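Local coordinates for protein Old Yellow Enzyme (Pichia, PDB 6AGZ) that probably catalyses the asymmetric reduction of enone compounds, using a bound flavin mononucleotide as its redox cofactor, at residues L64-T69 / S105-Q110; G211-R216 / P258-G263; W112-A117 / H190-D195. All coordinates share one frame; numbering follows the deposited sequence.

Interaction 1: L64-T69 / S105-Q110; sequences LITEAT and SHISMQ. With FMN (flavin mononucleotide), chain C.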
loop_
_atom_site.group_PDB
_atom_site.type_symbol
_atom_site.label_atom_id
_atom_site.label_comp_id
_atom_site.label_asym_id
_atom_site.label_seq_id
_atom_site.Cartn_x
_atom_site.Cartn_y
_atom_site.Cartn_z
ATOM N N LEU A 64 25.834 -9.377 10.933
ATOM C CA LEU A 64 26.138 -9.916 9.619
ATOM C C LEU A 64 25.021 -10.863 9.203
ATOM O O LEU A 64 24.397 -11.516 10.043
ATOM C CB LEU A 64 27.477 -10.661 9.612
ATOM C CG LEU A 64 28.720 -9.956 10.163
ATOM C CD1 LEU A 64 29.918 -10.892 10.111
ATOM C CD2 LEU A 64 29.010 -8.675 9.400
ATOM N N ILE A 65 24.760 -10.930 7.902
ATOM C CA ILE A 65 23.799 -11.875 7.349
ATOM C C ILE A 65 24.519 -12.725 6.316
ATOM O O ILE A 65 25.176 -12.191 5.415
ATOM C CB ILE A 65 22.577 -11.171 6.733
ATOM C CG1 ILE A 65 21.972 -10.184 7.732
ATOM C CG2 ILE A 65 21.532 -12.198 6.330
ATOM C CD1 ILE A 65 20.747 -9.468 7.214
ATOM N N THR A 66 24.402 -14.042 6.452
ATOM C CA THR A 66 25.114 -14.946 5.568
ATOM C C THR A 66 24.574 -14.855 4.148
ATOM O O THR A 66 23.443 -14.426 3.904
ATOM C CB THR A 66 24.994 -16.392 6.046
ATOM O OG1 THR A 66 23.667 -16.871 5.792
ATOM C CG2 THR A 66 25.284 -16.488 7.525
ATOM N N GLU A 67 25.416 -15.268 3.205
ATOM C CA GLU A 67 24.965 -15.571 1.858
ATOM C C GLU A 67 23.744 -16.480 1.908
ATOM O O GLU A 67 23.601 -17.311 2.811
ATOM C CB GLU A 67 26.093 -16.250 1.086
ATOM C CG GLU A 67 26.657 -17.445 1.843
ATOM C CD GLU A 67 28.094 -17.751 1.490
ATOM O OE1 GLU A 67 28.322 -18.506 0.523
ATOM O OE2 GLU A 67 28.996 -17.232 2.183
ATOM N N ALA A 68 22.849 -16.305 0.940
ATOM C CA ALA A 68 21.643 -17.119 0.880
ATOM C C ALA A 68 22.002 -18.600 0.845
ATOM O O ALA A 68 22.764 -19.049 -0.017
ATOM C CB ALA A 68 20.817 -16.734 -0.343
ATOM N N THR A 69 21.450 -19.356 1.790
ATOM C CA THR A 69 21.868 -20.726 2.056
ATOM C C THR A 69 20.709 -21.679 1.803
ATOM O O THR A 69 19.604 -21.468 2.316
ATOM C CB THR A 69 22.364 -20.864 3.500
ATOM O OG1 THR A 69 23.548 -20.074 3.679
ATOM C CG2 THR A 69 22.672 -22.312 3.831
ATOM N N SER A 105 30.666 -9.812 17.177
ATOM C CA SER A 105 29.559 -9.468 16.299
ATOM C C SER A 105 28.468 -10.528 16.398
ATOM O O SER A 105 28.557 -11.485 17.173
ATOM C CB SER A 105 30.043 -9.306 14.857
ATOM O OG SER A 105 30.939 -8.214 14.742
ATOM N N HIS A 106 27.424 -10.344 15.594
ATOM C CA HIS A 106 26.275 -11.233 15.569
ATOM C C HIS A 106 25.935 -11.546 14.119
ATOM O O HIS A 106 26.263 -10.782 13.207
ATOM C CB HIS A 106 25.079 -10.603 16.290
ATOM C CG HIS A 106 25.451 -9.897 17.558
ATOM N ND1 HIS A 106 25.333 -10.482 18.800
ATOM C CD2 HIS A 106 25.951 -8.657 17.773
ATOM C CE1 HIS A 106 25.737 -9.631 19.726
ATOM N NE2 HIS A 106 26.118 -8.516 19.130
ATOM N N ILE A 107 25.276 -12.681 13.903
ATOM C CA ILE A 107 25.088 -13.196 12.552
ATOM C C ILE A 107 23.713 -13.840 12.418
ATOM O O ILE A 107 23.238 -14.531 13.326
ATOM C CB ILE A 107 26.212 -14.184 12.172
ATOM C CG1 ILE A 107 26.105 -14.590 10.702
ATOM C CG2 ILE A 107 26.206 -15.404 13.090
ATOM C CD1 ILE A 107 27.345 -15.277 10.178
ATOM N N SER A 108 23.071 -13.587 11.280
ATOM C CA SER A 108 21.832 -14.234 10.881
ATOM C C SER A 108 22.071 -14.992 9.582
ATOM O O SER A 108 22.859 -14.563 8.736
ATOM C CB SER A 108 20.705 -13.209 10.687
ATOM O OG SER A 108 19.592 -13.781 10.023
ATOM N N MET A 109 21.401 -16.130 9.429
ATOM C CA MET A 109 21.497 -16.925 8.210
ATOM C C MET A 109 20.236 -16.737 7.379
ATOM O O MET A 109 19.124 -16.945 7.877
ATOM C CB MET A 109 21.709 -18.407 8.517
ATOM C CG MET A 109 21.432 -19.298 7.309
ATOM S SD MET A 109 21.935 -21.019 7.488
ATOM C CE MET A 109 23.696 -20.899 7.199
ATOM N N GLN A 110 20.410 -16.350 6.119
ATOM C CA GLN A 110 19.301 -16.277 5.179
ATOM C C GLN A 110 19.120 -17.635 4.514
ATOM O O GLN A 110 20.091 -18.237 4.045
ATOM C CB GLN A 110 19.541 -15.196 4.125
ATOM C CG GLN A 110 18.320 -14.917 3.262
ATOM C CD GLN A 110 18.644 -14.097 2.029
ATOM O OE1 GLN A 110 19.583 -14.403 1.297
ATOM N NE2 GLN A 110 17.864 -13.048 1.792
HETATM N N1 FMN C . 20.380 -10.478 -1.613
HETATM C C2 FMN C . 19.759 -11.543 -0.987
HETATM O O2 FMN C . 18.691 -11.374 -0.399
HETATM N N3 FMN C . 20.330 -12.799 -1.021
HETATM C C4 FMN C . 21.526 -12.991 -1.680
HETATM O O4 FMN C . 22.042 -14.107 -1.715
HETATM C C4A FMN C . 22.151 -11.922 -2.309
HETATM N N5 FMN C . 23.343 -12.119 -2.966
HETATM C C5A FMN C . 23.971 -11.062 -3.588
HETATM C C6 FMN C . 25.175 -11.270 -4.249
HETATM C C7 FMN C . 25.814 -10.211 -4.881
HETATM C C7M FMN C . 27.114 -10.436 -5.591
HETATM C C8 FMN C . 25.249 -8.943 -4.854
HETATM C C8M FMN C . 25.939 -7.798 -5.535
HETATM C C9 FMN C . 24.045 -8.737 -4.195
HETATM C C9A FMN C . 23.401 -9.795 -3.558
HETATM N N10 FMN C . 22.200 -9.595 -2.900
HETATM C C10 FMN C . 21.576 -10.660 -2.276
HETATM C "C1'" FMN C . 21.584 -8.226 -2.853
HETATM C "C2'" FMN C . 22.221 -7.472 -1.682
HETATM O "O2'" FMN C . 21.920 -8.145 -0.479
HETATM C "C3'" FMN C . 21.777 -6.014 -1.588
HETATM O "O3'" FMN C . 20.392 -5.945 -1.333
HETATM C "C4'" FMN C . 22.113 -5.253 -2.867
HETATM O "O4'" FMN C . 23.443 -5.528 -3.245
HETATM C "C5'" FMN C . 21.959 -3.748 -2.689
HETATM O "O5'" FMN C . 22.741 -3.320 -1.596
HETATM P P FMN C . 24.070 -2.448 -1.846
HETATM O O1P FMN C . 23.725 -1.262 -2.714
HETATM O O2P FMN C . 24.619 -1.961 -0.526
HETATM O O3P FMN C . 25.101 -3.309 -2.533
#

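Interaction 2: G211-R216 / P258-G263; sequences GSIENR and PIAQFG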
loop_
_atom_site.group_PDB
_atom_site.type_symbol
_atom_site.label_atom_id
_atom_site.label_comp_id
_atom_site.label_asym_id
_atom_site.label_seq_id
_atom_site.Cartn_x
_atom_site.Cartn_y
_atom_site.Cartn_z
ATOM N N GLY A 211 -4.321 -17.449 -6.858
ATOM C CA GLY A 211 -5.599 -16.905 -7.264
ATOM C C GLY A 211 -6.099 -15.725 -6.461
ATOM O O GLY A 211 -7.157 -15.178 -6.796
ATOM N N SER A 212 -5.386 -15.316 -5.416
ATOM C CA SER A 212 -5.756 -14.125 -4.662
ATOM C C SER A 212 -4.531 -13.640 -3.905
ATOM O O SER A 212 -3.492 -14.307 -3.871
ATOM C CB SER A 212 -6.922 -14.399 -3.704
ATOM O OG SER A 212 -6.508 -15.181 -2.599
ATOM N N ILE A 213 -4.663 -12.458 -3.301
ATOM C CA ILE A 213 -3.576 -11.920 -2.489
ATOM C C ILE A 213 -3.309 -12.827 -1.296
ATOM O O ILE A 213 -2.161 -13.195 -1.017
ATOM C CB ILE A 213 -3.901 -10.485 -2.042
ATOM C CG1 ILE A 213 -4.047 -9.567 -3.255
ATOM C CG2 ILE A 213 -2.827 -9.966 -1.107
ATOM C CD1 ILE A 213 -4.500 -8.175 -2.901
ATOM N N GLU A 214 -4.368 -13.201 -0.576
ATOM C CA GLU A 214 -4.214 -14.094 0.569
ATOM C C GLU A 214 -3.619 -15.432 0.148
ATOM O O GLU A 214 -2.771 -15.993 0.853
ATOM C CB GLU A 214 -5.564 -14.304 1.259
ATOM C CG GLU A 214 -6.183 -13.044 1.857
ATOM C CD GLU A 214 -6.895 -12.176 0.833
ATOM O OE1 GLU A 214 -6.887 -12.528 -0.367
ATOM O OE2 GLU A 214 -7.470 -11.140 1.229
ATOM N N ASN A 215 -4.046 -15.958 -1.002
ATOM C CA ASN A 215 -3.565 -17.262 -1.446
ATOM C C ASN A 215 -2.118 -17.195 -1.918
ATOM O O ASN A 215 -1.332 -18.112 -1.652
ATOM C CB ASN A 215 -4.468 -17.801 -2.553
ATOM C CG ASN A 215 -5.823 -18.237 -2.036
ATOM O OD1 ASN A 215 -6.140 -18.052 -0.860
ATOM N ND2 ASN A 215 -6.633 -18.818 -2.913
ATOM N N ARG A 216 -1.747 -16.127 -2.628
ATOM C CA ARG A 216 -0.375 -16.013 -3.116
ATOM C C ARG A 216 0.615 -15.809 -1.977
ATOM O O ARG A 216 1.766 -16.248 -2.072
ATOM C CB ARG A 216 -0.263 -14.872 -4.127
ATOM C CG ARG A 216 -0.820 -15.207 -5.500
ATOM C CD ARG A 216 -0.569 -14.081 -6.489
ATOM N NE ARG A 216 -1.293 -12.867 -6.132
ATOM C CZ ARG A 216 -2.513 -12.572 -6.571
ATOM N NH1 ARG A 216 -3.100 -11.443 -6.197
ATOM N NH2 ARG A 216 -3.143 -13.406 -7.386
ATOM N N PRO A 258 1.952 -4.325 -6.384
ATOM C CA PRO A 258 2.692 -4.875 -5.234
ATOM C C PRO A 258 2.409 -4.166 -3.923
ATOM O O PRO A 258 2.675 -4.740 -2.860
ATOM C CB PRO A 258 4.160 -4.711 -5.653
ATOM C CG PRO A 258 4.144 -3.617 -6.676
ATOM C CD PRO A 258 2.854 -3.792 -7.418
ATOM N N ILE A 259 1.895 -2.933 -3.957
ATOM C CA ILE A 259 1.527 -2.260 -2.714
ATOM C C ILE A 259 0.382 -2.997 -2.031
ATOM O O ILE A 259 0.320 -3.062 -0.796
ATOM C CB ILE A 259 1.188 -0.781 -2.993
ATOM C CG1 ILE A 259 2.461 -0.009 -3.351
ATOM C CG2 ILE A 259 0.501 -0.138 -1.799
ATOM C CD1 ILE A 259 2.227 1.449 -3.686
ATOM N N ALA A 260 -0.525 -3.586 -2.812
ATOM C CA ALA A 260 -1.628 -4.354 -2.243
ATOM C C ALA A 260 -1.170 -5.724 -1.758
ATOM O O ALA A 260 -1.467 -6.124 -0.628
ATOM C CB ALA A 260 -2.748 -4.504 -3.273
ATOM N N GLN A 261 -0.461 -6.461 -2.612
ATOM C CA GLN A 261 0.002 -7.802 -2.265
ATOM C C GLN A 261 0.962 -7.764 -1.079
ATOM O O GLN A 261 0.692 -8.332 -0.010
ATOM C CB GLN A 261 0.668 -8.426 -3.494
ATOM C CG GLN A 261 1.187 -9.835 -3.314
ATOM C CD GLN A 261 0.082 -10.864 -3.211
ATOM O OE1 GLN A 261 -0.640 -11.117 -4.177
ATOM N NE2 GLN A 261 -0.044 -11.478 -2.043
ATOM N N PHE A 262 2.089 -7.073 -1.252
ATOM C CA PHE A 262 3.069 -6.969 -0.179
ATOM C C PHE A 262 2.561 -6.104 0.965
ATOM O O PHE A 262 3.003 -6.269 2.106
ATOM C CB PHE A 262 4.384 -6.424 -0.730
ATOM C CG PHE A 262 5.024 -7.321 -1.749
ATOM C CD1 PHE A 262 5.983 -8.244 -1.371
ATOM C CD2 PHE A 262 4.653 -7.253 -3.083
ATOM C CE1 PHE A 262 6.570 -9.077 -2.305
ATOM C CE2 PHE A 262 5.237 -8.084 -4.022
ATOM C CZ PHE A 262 6.196 -8.996 -3.632
ATOM N N GLY A 263 1.645 -5.176 0.683
ATOM C CA GLY A 263 0.965 -4.481 1.764
ATOM C C GLY A 263 0.205 -5.437 2.662
ATOM O O GLY A 263 0.223 -5.305 3.890
#

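Interaction 3: W112-A117 / H190-D195; sequences WNLGRA and HGYLLD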
loop_
_atom_site.group_PDB
_atom_site.type_symbol
_atom_site.label_atom_id
_atom_site.label_comp_id
_atom_site.label_asym_id
_atom_site.label_seq_id
_atom_site.Cartn_x
_atom_site.Cartn_y
_atom_site.Cartn_z
ATOM N N TRP A 112 17.669 -19.951 1.523
ATOM C CA TRP A 112 17.425 -19.794 0.096
ATOM C C TRP A 112 16.573 -20.943 -0.426
ATOM O O TRP A 112 16.704 -22.085 0.028
ATOM C CB TRP A 112 18.748 -19.748 -0.673
ATOM C CG TRP A 112 18.746 -18.855 -1.880
ATOM C CD1 TRP A 112 17.723 -18.067 -2.323
ATOM C CD2 TRP A 112 19.830 -18.656 -2.793
ATOM N NE1 TRP A 112 18.106 -17.389 -3.457
ATOM C CE2 TRP A 112 19.397 -17.730 -3.763
ATOM C CE3 TRP A 112 21.131 -19.162 -2.877
ATOM C CZ2 TRP A 112 20.214 -17.312 -4.810
ATOM C CZ3 TRP A 112 21.940 -18.743 -3.916
ATOM C CH2 TRP A 112 21.478 -17.828 -4.868
ATOM N N ASN A 113 15.699 -20.632 -1.381
ATOM C CA ASN A 113 14.960 -21.649 -2.123
ATOM C C ASN A 113 14.780 -21.126 -3.538
ATOM O O ASN A 113 14.122 -20.101 -3.739
ATOM C CB ASN A 113 13.609 -21.957 -1.474
ATOM C CG ASN A 113 12.989 -23.240 -2.000
ATOM O OD1 ASN A 113 13.200 -23.621 -3.152
ATOM N ND2 ASN A 113 12.225 -23.917 -1.153
ATOM N N LEU A 114 15.360 -21.830 -4.511
ATOM C CA LEU A 114 15.505 -21.272 -5.851
ATOM C C LEU A 114 14.216 -21.356 -6.659
ATOM O O LEU A 114 13.839 -20.387 -7.328
ATOM C CB LEU A 114 16.643 -21.979 -6.586
ATOM C CG LEU A 114 18.027 -21.796 -5.961
ATOM C CD1 LEU A 114 19.110 -22.386 -6.847
ATOM C CD2 LEU A 114 18.294 -20.325 -5.695
ATOM N N GLY A 115 13.532 -22.496 -6.623
ATOM C CA GLY A 115 12.363 -22.649 -7.471
ATOM C C GLY A 115 12.761 -22.720 -8.933
ATOM O O GLY A 115 13.726 -23.394 -9.309
ATOM N N ARG A 116 12.010 -22.009 -9.778
ATOM C CA ARG A 116 12.289 -21.997 -11.211
ATOM C C ARG A 116 13.551 -21.219 -11.569
ATOM O O ARG A 116 13.860 -21.092 -12.759
ATOM C CB ARG A 116 11.093 -21.425 -11.976
ATOM C CG ARG A 116 10.896 -19.927 -11.813
ATOM C CD ARG A 116 9.670 -19.454 -12.581
ATOM N NE ARG A 116 9.548 -17.999 -12.589
ATOM C CZ ARG A 116 8.601 -17.335 -13.245
ATOM N NH1 ARG A 116 7.690 -17.993 -13.946
ATOM N NH2 ARG A 116 8.565 -16.009 -13.198
ATOM N N ALA A 117 14.276 -20.695 -10.586
ATOM C CA ALA A 117 15.522 -19.981 -10.821
ATOM C C ALA A 117 16.746 -20.883 -10.747
ATOM O O ALA A 117 17.864 -20.408 -10.976
ATOM C CB ALA A 117 15.667 -18.837 -9.812
ATOM N N HIS A 190 13.285 -11.332 -4.966
ATOM C CA HIS A 190 14.145 -11.481 -6.141
ATOM C C HIS A 190 13.759 -12.686 -6.999
ATOM O O HIS A 190 14.614 -13.344 -7.594
ATOM C CB HIS A 190 15.617 -11.557 -5.734
ATOM C CG HIS A 190 16.125 -10.309 -5.081
ATOM N ND1 HIS A 190 17.076 -10.324 -4.083
ATOM C CD2 HIS A 190 15.814 -9.006 -5.285
ATOM C CE1 HIS A 190 17.328 -9.085 -3.700
ATOM N NE2 HIS A 190 16.577 -8.266 -4.414
ATOM N N GLY A 191 12.461 -12.970 -7.078
ATOM C CA GLY A 191 11.989 -13.973 -8.012
ATOM C C GLY A 191 12.354 -15.402 -7.687
ATOM O O GLY A 191 12.268 -16.266 -8.564
ATOM N N TYR A 192 12.779 -15.681 -6.459
ATOM C CA TYR A 192 13.012 -17.056 -6.039
ATOM C C TYR A 192 11.680 -17.646 -5.570
ATOM O O TYR A 192 10.628 -17.011 -5.692
ATOM C CB TYR A 192 14.131 -17.099 -5.001
ATOM C CG TYR A 192 15.449 -16.589 -5.555
ATOM C CD1 TYR A 192 15.911 -15.314 -5.250
ATOM C CD2 TYR A 192 16.214 -17.372 -6.413
ATOM C CE1 TYR A 192 17.107 -14.841 -5.766
ATOM C CE2 TYR A 192 17.411 -16.908 -6.934
ATOM C CZ TYR A 192 17.852 -15.643 -6.608
ATOM O OH TYR A 192 19.040 -15.176 -7.123
ATOM N N LEU A 193 11.710 -18.869 -5.025
ATOM C CA LEU A 193 10.498 -19.683 -4.908
ATOM C C LEU A 193 9.353 -18.939 -4.225
ATOM O O LEU A 193 8.243 -18.851 -4.766
ATOM C CB LEU A 193 10.799 -20.979 -4.154
ATOM C CG LEU A 193 9.576 -21.902 -4.090
ATOM C CD1 LEU A 193 9.341 -22.587 -5.431
ATOM C CD2 LEU A 193 9.685 -22.923 -2.970
ATOM N N LEU A 194 9.599 -18.410 -3.027
ATOM C CA LEU A 194 8.522 -17.766 -2.281
ATOM C C LEU A 194 7.997 -16.543 -3.021
ATOM O O LEU A 194 6.779 -16.325 -3.094
ATOM C CB LEU A 194 9.004 -17.388 -0.883
ATOM C CG LEU A 194 9.719 -18.495 -0.109
ATOM C CD1 LEU A 194 9.813 -18.101 1.336
ATOM C CD2 LEU A 194 9.014 -19.832 -0.243
ATOM N N ASP A 195 8.901 -15.738 -3.584
ATOM C CA ASP A 195 8.473 -14.628 -4.425
ATOM C C ASP A 195 7.650 -15.130 -5.605
ATOM O O ASP A 195 6.630 -14.528 -5.959
ATOM C CB ASP A 195 9.689 -13.835 -4.907
ATOM C CG ASP A 195 9.322 -12.449 -5.398
ATOM O OD1 ASP A 195 8.388 -11.846 -4.830
ATOM O OD2 ASP A 195 9.968 -11.962 -6.350
HETATM O O HOH W 1 12.664 -18.380 -2.048
HETATM O O HOH W 2 11.068 -16.164 -10.799
#

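Interaction 1: L64-T69 / S105-Q110
L64 opens a parallel pairing with I107 between neighbouring strands 63-70 and 106-112 of the (beta/alpha)8 barrel, joined through helix 87-102 in a beta-alpha-beta crossover. Its N donates to H106 O at 2.7 Å, and its O accepts from S108 N at 2.8 Å. I65 pairs with S108 and, like it, faces the barrel interior, where both touch E185 of the next strand; I65 CG2 also lies near Q110 CB. T66 turns to the outer, helix-covered side. Its N donates to S108 O at 2.8 Å, and its methyl CG2 meets I107 CD1 at 3.6 Å, the two side chains crossing at about a right angle. With chi1 at 73°, OG1 stands between its own N and carbonyl carbon, where it takes a weak bond from Q110 N (3.3 Å) and donates to E67 O. A valine here would probably leave Q110 N without that acceptor and E67 O with one donor fewer. E67 turns its carboxylate away to Y53 and N39, while its carbonyl O is gripped from opposite faces by the hydroxyls of T66 and T69. A68 sets its methyl against both Q110 OE1 and the flavin O4. T69 N donates to Q110 O at 2.9 Å; the bent thioether end of M109 lays CE against T69 OG1 and CG2, with W93 of helix 87-102 alongside. Q110, extended with CG anti to its backbone N, reads the flavin pyrimidine edge through both ends of its amide: OE1 accepts from FMN N3 at 2.9 Å, and NE2 donates to FMN O2 at 2.9 Å, nearly straight at 169°.

Interaction 2: G211-R216 / P258-G263
I213, the first residue of the short helix 213-216, brings its CA to 5.5 Å from the CA of Q261 in the first turns of helix 258-274, the closest CA pair of the two segments. The amide of Q261 carries the contact. CG sits anti to the backbone N, and a bend at chi2 (71°) swings the amide over to the short helix, where both of its polar atoms are used. NE2 donates to the backbone I213 O at 2.9 Å, with that oxygen close to the amide plane. OE1 takes the NE of R216 at 2.7 Å and, weakly, NH1 at 3.2 Å; it sits at the edge of the guanidinium, whose plane is turned 81° from the amide. With both ends bonded, the amide's flip is fixed. One face of the guanidinium carries S212 O, 3.3 Å above its middle. Both helices belong to the outer layer of the TIM barrel: helix 258-274 comes after strand 236-240, and helix 213-216 precedes helix 218-231. S212 is the N-cap of the short helix, its OG accepting from N215 N at 3.0 Å. The side chains of I213 and Q261 run antiparallel, CG2 of the isoleucine 3.3 Å from the amide NE2; the apolar contact is I213 CD1 with A260 CB at 4.1 Å. The subunit interface runs alongside, for I213 N donates to E214 OE2 of the second subunit and the reciprocal bond is made too, while A260 packs on G263 of that subunit.

Interaction 3: W112-A117 / H190-D195
W112 drives its indole edge into the face of Y192, a T-shaped pair with the five-membered ring and the phenol ring centred 4.4 Å apart and their planes at 71°. The indole NE1 stands 3.3 Å above the middle of the phenol ring, and CZ2 reaches past it to the hydroxyl OH at 3.4 Å, near the plane of the indole. H187 meets both rings, adding a third flat group to the cluster. Apolar contacts surround the pair. L114 runs beside Y192 in the same direction and sets CD2 against CD2 of the tyrosine at 3.7 Å, the same methyl also lying over one face of the W112 ring; A117 CB touches the tyrosine ring at CD2 and CE2. L193, with CG anti to its backbone N (chi1 -176°), lays CD2 along the N113 amide, 3.3 Å from ND2, and CD1 against G115 CA. G115 has positive phi, and a beta carbon on it would clash with that methyl. The segments lie at the C-terminal ends of the third and fourth strands of the TIM barrel, the end at which the flavin sits, running from W112 into a loop and from H190, part of the FMN pocket, into helix 193-198. L193 N, in the first turn of that helix, donates to N113 O at 3.0 Å in a nearly straight line (169°). G191 N donates to the D195 carboxylate OD2, from ahead of the helix. Q196 ties the segments together, its NE2 bonded to L114 O and G191 O and its OE1 to R116 N. One water accepts from L194 N and lies 2.8 Å from N113 O; another accepts from R116 NE at 3.0 Å in the guanidinium plane.

Overall arrangement
Interactions 1 and 3 adjoin along the third barrel strand: its pairing with strand 63-70 runs on from Q110 to W112, whose N lies 2.6 Å from T69 O, a probable hydrogen bond, while A68 CB packs on W112 CD2 at 3.3 Å. Their centres are about 18 Å apart, and both border the flavin, interaction 1 through A68 and Q110 and interaction 3 through H190, with the W112 side chain about 5 Å from it. Interaction 2 lies on the barrel's outside at the subunit interface, its centre about 17 Å from that of interaction 3, which it touches where F262 CZ meets D195 OD1 at 3.8 Å. Interactions 1 and 2 do not touch (nearest atoms about 13 Å).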